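Local coordinates for FAD dependent oxidoreductase (Chelativorans sp. BNC1, PDB 6PXS), which probably oxidises iminodiacetate, an intermediate of EDTA breakdown, as an FAD-dependent oxidase of the DadA family, at residues A[219-233]-A[297-311]. Residues are numbered along the deposited sequence; the frame is centred on the assembly and turned at random.
Sequences PVVPQKGQIIHLHLP and ATHIETRVGFRPAGS. With FAD (flavin-adenine dinucleotide), chain E.
The H229 ring and the R303 guanidinium lie face against face, their planes 22° apart, with H229 CE1 centred 3.3 Å from R303 CZ. E301 OE2 lies over the same face of the H229 ring, and I227 O is at its edge. I228 CG2 makes a CH-pi contact over the H299 ring, 3.9 Å from its centroid, with E301 O at the ring edge. R303 grips the E301 carboxylate at its guanidinium edge in a salt bridge, NE and NH2 both reaching OE2 at 3.1 Å. Replacing R303 with an alanine is likely to leave E301 without this charge partner and strip much of the H229 ring's cover. The R307 chain bends at CG-CD (chi3 -122°), bringing its guanidinium over the FAD dimethylbenzene end, with NH2 3.4 Å from C7. Q223 OE1 lies 3.1 Å from R307 NE, while Q223 NE2 bonds D267. G225 and G305 pair here; a CB on G305 would clash with FAD C8M. Backbone bonds such as R307 N to Q223 O (3.0 Å) join the strands, with a beta bulge at I300. They are neighbouring antiparallel strands, far apart in sequence, in the sheet that borders the flavin, as in the DAO family.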
loop_
_atom_site.group_PDB
_atom_site.type_symbol
_atom_site.label_atom_id
_atom_site.label_comp_id
_atom_site.label_asym_id
_atom_site.label_seq_id
_atom_site.Cartn_x
_atom_site.Cartn_y
_atom_site.Cartn_z
ATOM N N PRO A 219 -13.331 -28.947 13.784
ATOM C CA PRO A 219 -12.398 -29.348 12.715
ATOM C C PRO A 219 -12.432 -28.404 11.514
ATOM O O PRO A 219 -12.754 -28.799 10.389
ATOM C CB PRO A 219 -12.899 -30.754 12.365
ATOM C CG PRO A 219 -14.377 -30.656 12.548
ATOM C CD PRO A 219 -14.613 -29.669 13.678
ATOM N N VAL A 220 -12.096 -27.138 11.751
ATOM C CA VAL A 220 -12.022 -26.128 10.700
ATOM C C VAL A 220 -10.698 -25.394 10.858
ATOM O O VAL A 220 -10.484 -24.697 11.858
ATOM C CB VAL A 220 -13.200 -25.145 10.748
ATOM C CG1 VAL A 220 -13.077 -24.116 9.628
ATOM C CG2 VAL A 220 -14.518 -25.896 10.648
ATOM N N VAL A 221 -9.820 -25.544 9.876
ATOM C CA VAL A 221 -8.498 -24.923 9.896
ATOM C C VAL A 221 -8.376 -24.064 8.647
ATOM O O VAL A 221 -9.122 -24.252 7.669
ATOM C CB VAL A 221 -7.372 -25.979 9.980
ATOM C CG1 VAL A 221 -7.537 -26.827 11.229
ATOM C CG2 VAL A 221 -7.366 -26.853 8.735
ATOM N N PRO A 222 -7.447 -23.110 8.636
ATOM C CA PRO A 222 -7.346 -22.202 7.488
ATOM C C PRO A 222 -6.672 -22.855 6.292
ATOM O O PRO A 222 -5.733 -23.642 6.432
ATOM C CB PRO A 222 -6.499 -21.045 8.032
ATOM C CG PRO A 222 -5.655 -21.669 9.077
ATOM C CD PRO A 222 -6.498 -22.749 9.704
ATOM N N GLN A 223 -7.170 -22.517 5.106
ATOM C CA GLN A 223 -6.549 -22.894 3.838
ATOM C C GLN A 223 -6.209 -21.598 3.108
ATOM O O GLN A 223 -7.092 -20.949 2.539
ATOM C CB GLN A 223 -7.467 -23.780 3.000
ATOM C CG GLN A 223 -6.819 -24.302 1.720
ATOM C CD GLN A 223 -7.804 -24.999 0.798
ATOM O OE1 GLN A 223 -8.826 -24.430 0.413
ATOM N NE2 GLN A 223 -7.498 -26.239 0.437
ATOM N N LYS A 224 -4.934 -21.223 3.134
ATOM C CA LYS A 224 -4.506 -19.992 2.485
ATOM C C LYS A 224 -4.890 -19.999 1.009
ATOM O O LYS A 224 -4.907 -21.043 0.350
ATOM C CB LYS A 224 -2.996 -19.817 2.638
ATOM C CG LYS A 224 -2.418 -18.623 1.900
ATOM C CD LYS A 224 -0.942 -18.465 2.209
ATOM C CE LYS A 224 -0.320 -17.337 1.408
ATOM N NZ LYS A 224 1.140 -17.210 1.677
ATOM N N GLY A 225 -5.207 -18.814 0.495
ATOM C CA GLY A 225 -5.515 -18.656 -0.911
ATOM C C GLY A 225 -5.084 -17.308 -1.450
ATOM O O GLY A 225 -5.463 -16.267 -0.908
ATOM N N GLN A 226 -4.291 -17.312 -2.518
ATOM C CA GLN A 226 -3.836 -16.088 -3.164
ATOM C C GLN A 226 -4.617 -15.888 -4.455
ATOM O O GLN A 226 -4.751 -16.820 -5.255
ATOM C CB GLN A 226 -2.335 -16.150 -3.451
ATOM C CG GLN A 226 -1.497 -16.536 -2.245
ATOM C CD GLN A 226 -0.010 -16.523 -2.535
ATOM O OE1 GLN A 226 0.480 -15.691 -3.297
ATOM N NE2 GLN A 226 0.718 -17.453 -1.928
ATOM N N ILE A 227 -5.125 -14.676 -4.658
ATOM C CA ILE A 227 -5.985 -14.356 -5.791
ATOM C C ILE A 227 -5.479 -13.069 -6.427
ATOM O O ILE A 227 -5.174 -12.102 -5.722
ATOM C CB ILE A 227 -7.458 -14.220 -5.358
ATOM C CG1 ILE A 227 -8.362 -13.993 -6.570
ATOM C CG2 ILE A 227 -7.621 -13.091 -4.350
ATOM C CD1 ILE A 227 -9.839 -14.139 -6.252
ATOM N N ILE A 228 -5.389 -13.059 -7.756
ATOM C CA ILE A 228 -4.793 -11.953 -8.499
ATOM C C ILE A 228 -5.893 -11.104 -9.118
ATOM O O ILE A 228 -6.897 -11.628 -9.616
ATOM C CB ILE A 228 -3.827 -12.474 -9.582
ATOM C CG1 ILE A 228 -2.615 -13.138 -8.926
ATOM C CG2 ILE A 228 -3.396 -11.335 -10.499
ATOM C CD1 ILE A 228 -1.674 -13.801 -9.900
ATOM N N HIS A 229 -5.696 -9.788 -9.098
ATOM C CA HIS A 229 -6.618 -8.832 -9.697
ATOM C C HIS A 229 -5.900 -8.102 -10.822
ATOM O O HIS A 229 -4.842 -7.505 -10.601
ATOM C CB HIS A 229 -7.134 -7.840 -8.653
ATOM C CG HIS A 229 -8.079 -8.445 -7.663
ATOM N ND1 HIS A 229 -9.365 -7.983 -7.483
ATOM C CD2 HIS A 229 -7.930 -9.484 -6.807
ATOM C CE1 HIS A 229 -9.966 -8.706 -6.555
ATOM N NE2 HIS A 229 -9.117 -9.624 -6.130
ATOM N N LEU A 230 -6.474 -8.153 -12.020
ATOM C CA LEU A 230 -5.898 -7.535 -13.204
ATOM C C LEU A 230 -6.736 -6.340 -13.636
ATOM O O LEU A 230 -7.882 -6.170 -13.214
ATOM C CB LEU A 230 -5.802 -8.539 -14.355
ATOM C CG LEU A 230 -5.091 -9.854 -14.036
ATOM C CD1 LEU A 230 -5.113 -10.760 -15.252
ATOM C CD2 LEU A 230 -3.666 -9.610 -13.581
ATOM N N HIS A 231 -6.148 -5.515 -14.499
ATOM C CA HIS A 231 -6.800 -4.313 -15.001
ATOM C C HIS A 231 -6.529 -4.190 -16.491
ATOM O O HIS A 231 -5.372 -4.233 -16.919
ATOM C CB HIS A 231 -6.299 -3.070 -14.257
ATOM C CG HIS A 231 -6.913 -1.790 -14.729
ATOM N ND1 HIS A 231 -8.263 -1.530 -14.630
ATOM C CD2 HIS A 231 -6.359 -0.693 -15.299
ATOM C CE1 HIS A 231 -8.514 -0.328 -15.119
ATOM N NE2 HIS A 231 -7.376 0.200 -15.533
ATOM N N LEU A 232 -7.598 -4.042 -17.277
ATOM C CA LEU A 232 -7.515 -3.905 -18.730
ATOM C C LEU A 232 -7.843 -2.465 -19.110
ATOM O O LEU A 232 -8.995 -2.158 -19.448
ATOM C CB LEU A 232 -8.473 -4.877 -19.424
ATOM C CG LEU A 232 -8.081 -6.357 -19.479
ATOM C CD1 LEU A 232 -6.785 -6.538 -20.257
ATOM C CD2 LEU A 232 -7.964 -6.948 -18.082
ATOM N N PRO A 233 -6.863 -1.543 -19.091
ATOM C CA PRO A 233 -7.185 -0.118 -19.271
ATOM C C PRO A 233 -8.008 0.171 -20.518
ATOM O O PRO A 233 -7.577 -0.104 -21.642
ATOM C CB PRO A 233 -5.805 0.550 -19.346
ATOM C CG PRO A 233 -4.851 -0.548 -19.665
ATOM C CD PRO A 233 -5.411 -1.768 -19.013
ATOM N N ALA A 297 -1.958 -7.137 -19.484
ATOM C CA ALA A 297 -2.858 -6.469 -18.558
ATOM C C ALA A 297 -2.099 -6.073 -17.300
ATOM O O ALA A 297 -1.120 -6.716 -16.912
ATOM C CB ALA A 297 -4.037 -7.373 -18.193
ATOM N N THR A 298 -2.559 -5.003 -16.661
ATOM C CA THR A 298 -1.909 -4.533 -15.447
ATOM C C THR A 298 -2.239 -5.454 -14.279
ATOM O O THR A 298 -3.360 -5.950 -14.151
ATOM C CB THR A 298 -2.347 -3.104 -15.123
ATOM O OG1 THR A 298 -2.109 -2.257 -16.253
ATOM C CG2 THR A 298 -1.582 -2.564 -13.925
ATOM N N HIS A 299 -1.244 -5.688 -13.430
ATOM C CA HIS A 299 -1.423 -6.407 -12.174
ATOM C C HIS A 299 -1.503 -5.366 -11.064
ATOM O O HIS A 299 -0.495 -4.748 -10.710
ATOM C CB HIS A 299 -0.276 -7.388 -11.943
ATOM C CG HIS A 299 -0.424 -8.214 -10.704
ATOM N ND1 HIS A 299 0.503 -9.161 -10.331
ATOM C CD2 HIS A 299 -1.390 -8.239 -9.755
ATOM C CE1 HIS A 299 0.119 -9.732 -9.203
ATOM N NE2 HIS A 299 -1.026 -9.191 -8.833
ATOM N N ILE A 300 -2.702 -5.170 -10.520
ATOM C CA ILE A 300 -2.923 -4.098 -9.556
ATOM C C ILE A 300 -2.699 -4.573 -8.125
ATOM O O ILE A 300 -2.154 -3.832 -7.303
ATOM C CB ILE A 300 -4.333 -3.491 -9.738
ATOM C CG1 ILE A 300 -5.416 -4.574 -9.723
ATOM C CG2 ILE A 300 -4.404 -2.703 -11.036
ATOM C CD1 ILE A 300 -6.826 -4.023 -9.831
ATOM N N GLU A 301 -3.100 -5.798 -7.794
ATOM C CA GLU A 301 -2.898 -6.309 -6.444
ATOM C C GLU A 301 -3.056 -7.821 -6.446
ATOM O O GLU A 301 -3.496 -8.424 -7.427
ATOM C CB GLU A 301 -3.874 -5.670 -5.448
ATOM C CG GLU A 301 -5.347 -5.876 -5.779
ATOM C CD GLU A 301 -6.256 -5.603 -4.592
ATOM O OE1 GLU A 301 -5.781 -5.710 -3.441
ATOM O OE2 GLU A 301 -7.446 -5.279 -4.809
ATOM N N THR A 302 -2.683 -8.426 -5.318
ATOM C CA THR A 302 -2.861 -9.856 -5.083
ATOM C C THR A 302 -3.319 -10.028 -3.642
ATOM O O THR A 302 -2.550 -9.767 -2.712
ATOM C CB THR A 302 -1.569 -10.631 -5.339
ATOM O OG1 THR A 302 -1.202 -10.507 -6.718
ATOM C CG2 THR A 302 -1.745 -12.104 -4.989
ATOM N N ARG A 303 -4.559 -10.465 -3.457
ATOM C CA ARG A 303 -5.133 -10.595 -2.127
ATOM C C ARG A 303 -4.835 -11.971 -1.542
ATOM O O ARG A 303 -4.525 -12.928 -2.257
ATOM C CB ARG A 303 -6.641 -10.359 -2.168
ATOM C CG ARG A 303 -7.025 -9.005 -2.731
ATOM C CD ARG A 303 -8.524 -8.792 -2.690
ATOM N NE ARG A 303 -8.913 -7.571 -3.388
ATOM C CZ ARG A 303 -10.171 -7.198 -3.594
ATOM N NH1 ARG A 303 -11.170 -7.951 -3.155
ATOM N NH2 ARG A 303 -10.431 -6.073 -4.245
ATOM N N VAL A 304 -4.927 -12.055 -0.217
ATOM C CA VAL A 304 -4.709 -13.294 0.513
ATOM C C VAL A 304 -5.885 -13.516 1.451
ATOM O O VAL A 304 -6.355 -12.579 2.109
ATOM C CB VAL A 304 -3.385 -13.274 1.304
ATOM C CG1 VAL A 304 -3.255 -14.536 2.150
ATOM C CG2 VAL A 304 -2.205 -13.132 0.357
ATOM N N GLY A 305 -6.358 -14.756 1.511
ATOM C CA GLY A 305 -7.466 -15.103 2.374
ATOM C C GLY A 305 -7.350 -16.518 2.895
ATOM O O GLY A 305 -6.876 -17.409 2.184
ATOM N N PHE A 306 -7.776 -16.738 4.136
ATOM C CA PHE A 306 -7.743 -18.056 4.759
ATOM C C PHE A 306 -9.157 -18.627 4.742
ATOM O O PHE A 306 -10.032 -18.163 5.481
ATOM C CB PHE A 306 -7.198 -17.973 6.183
ATOM C CG PHE A 306 -5.860 -17.288 6.284
ATOM C CD1 PHE A 306 -4.739 -17.831 5.680
ATOM C CD2 PHE A 306 -5.724 -16.109 7.000
ATOM C CE1 PHE A 306 -3.507 -17.204 5.778
ATOM C CE2 PHE A 306 -4.495 -15.479 7.103
ATOM C CZ PHE A 306 -3.389 -16.026 6.492
ATOM N N ARG A 307 -9.382 -19.625 3.894
ATOM C CA ARG A 307 -10.693 -20.244 3.818
ATOM C C ARG A 307 -10.962 -21.055 5.085
ATOM O O ARG A 307 -10.074 -21.766 5.565
ATOM C CB ARG A 307 -10.789 -21.166 2.604
ATOM C CG ARG A 307 -10.571 -20.494 1.265
ATOM C CD ARG A 307 -10.546 -21.532 0.156
ATOM N NE ARG A 307 -9.291 -21.500 -0.590
ATOM C CZ ARG A 307 -9.136 -20.965 -1.798
ATOM N NH1 ARG A 307 -7.944 -20.988 -2.373
ATOM N NH2 ARG A 307 -10.160 -20.416 -2.439
ATOM N N PRO A 308 -12.170 -20.978 5.647
ATOM C CA PRO A 308 -12.508 -21.887 6.749
ATOM C C PRO A 308 -12.757 -23.293 6.230
ATOM O O PRO A 308 -13.907 -23.715 6.075
ATOM C CB PRO A 308 -13.771 -21.260 7.348
ATOM C CG PRO A 308 -14.408 -20.556 6.203
ATOM C CD PRO A 308 -13.277 -20.055 5.338
ATOM N N ALA A 309 -11.678 -24.018 5.941
ATOM C CA ALA A 309 -11.781 -25.349 5.360
ATOM C C ALA A 309 -11.983 -26.375 6.465
ATOM O O ALA A 309 -11.165 -26.474 7.386
ATOM C CB ALA A 309 -10.528 -25.672 4.551
ATOM N N GLY A 310 -13.071 -27.139 6.375
ATOM C CA GLY A 310 -13.379 -28.153 7.356
ATOM C C GLY A 310 -12.894 -29.528 6.928
ATOM O O GLY A 310 -12.516 -29.759 5.782
ATOM N N SER A 311 -12.903 -30.452 7.890
ATOM C CA SER A 311 -12.554 -31.835 7.581
ATOM C C SER A 311 -13.463 -32.385 6.490
ATOM O O SER A 311 -12.991 -32.915 5.478
ATOM C CB SER A 311 -12.637 -32.695 8.844
ATOM O OG SER A 311 -13.958 -32.728 9.354
HETATM P PA FAD E . -14.448 -14.801 7.418
HETATM O O1A FAD E . -12.981 -14.981 7.542
HETATM O O2A FAD E . -14.877 -13.936 6.230
HETATM O O5B FAD E . -15.078 -14.226 8.735
HETATM C C5B FAD E . -14.451 -14.431 10.019
HETATM C C4B FAD E . -14.481 -13.131 10.780
HETATM O O4B FAD E . -14.530 -13.403 12.201
HETATM C C3B FAD E . -13.263 -12.233 10.560
HETATM O O3B FAD E . -13.660 -10.870 10.466
HETATM C C2B FAD E . -12.421 -12.491 11.811
HETATM O O2B FAD E . -11.575 -11.392 12.130
HETATM C C1B FAD E . -13.522 -12.663 12.851
HETATM N N9A FAD E . -13.113 -13.382 14.054
HETATM C C8A FAD E . -12.569 -14.637 14.127
HETATM N N7A FAD E . -12.296 -15.028 15.349
HETATM C C5A FAD E . -12.688 -13.953 16.133
HETATM C C6A FAD E . -12.662 -13.732 17.524
HETATM N N6A FAD E . -12.205 -14.621 18.410
HETATM N N1A FAD E . -13.128 -12.548 17.979
HETATM C C2A FAD E . -13.586 -11.652 17.101
HETATM N N3A FAD E . -13.658 -11.752 15.772
HETATM C C4A FAD E . -13.191 -12.932 15.348
HETATM N N1 FAD E . -16.487 -18.626 -2.238
HETATM C C2 FAD E . -17.363 -18.662 -3.284
HETATM O O2 FAD E . -18.544 -18.991 -3.129
HETATM N N3 FAD E . -16.933 -18.320 -4.555
HETATM C C4 FAD E . -15.655 -17.931 -4.898
HETATM O O4 FAD E . -15.388 -17.651 -6.065
HETATM C C4X FAD E . -14.729 -17.899 -3.781
HETATM N N5 FAD E . -13.498 -17.543 -4.016
HETATM C C5X FAD E . -12.614 -17.511 -2.949
HETATM C C6 FAD E . -11.293 -17.132 -3.185
HETATM C C7 FAD E . -10.367 -17.078 -2.147
HETATM C C7M FAD E . -8.949 -16.665 -2.441
HETATM C C8 FAD E . -10.764 -17.419 -0.845
HETATM C C8M FAD E . -9.784 -17.375 0.298
HETATM C C9 FAD E . -12.082 -17.797 -0.608
HETATM C C9A FAD E . -13.007 -17.846 -1.645
HETATM N N10 FAD E . -14.350 -18.222 -1.434
HETATM C C10 FAD E . -15.239 -18.264 -2.484
HETATM C "C1'" FAD E . -14.824 -18.600 -0.093
HETATM C "C2'" FAD E . -15.317 -17.413 0.731
HETATM O "O2'" FAD E . -14.476 -16.278 0.519
HETATM C "C3'" FAD E . -15.287 -17.788 2.213
HETATM O "O3'" FAD E . -15.768 -19.118 2.367
HETATM C "C4'" FAD E . -16.115 -16.873 3.115
HETATM O "O4'" FAD E . -15.660 -15.530 2.958
HETATM C "C5'" FAD E . -16.019 -17.291 4.567
HETATM O "O5'" FAD E . -16.735 -16.342 5.384
HETATM P P FAD E . -16.699 -16.434 6.954
HETATM O O1P FAD E . -17.048 -17.867 7.373
HETATM O O2P FAD E . -17.513 -15.369 7.594
HETATM O O3P FAD E . -15.157 -16.211 7.270
#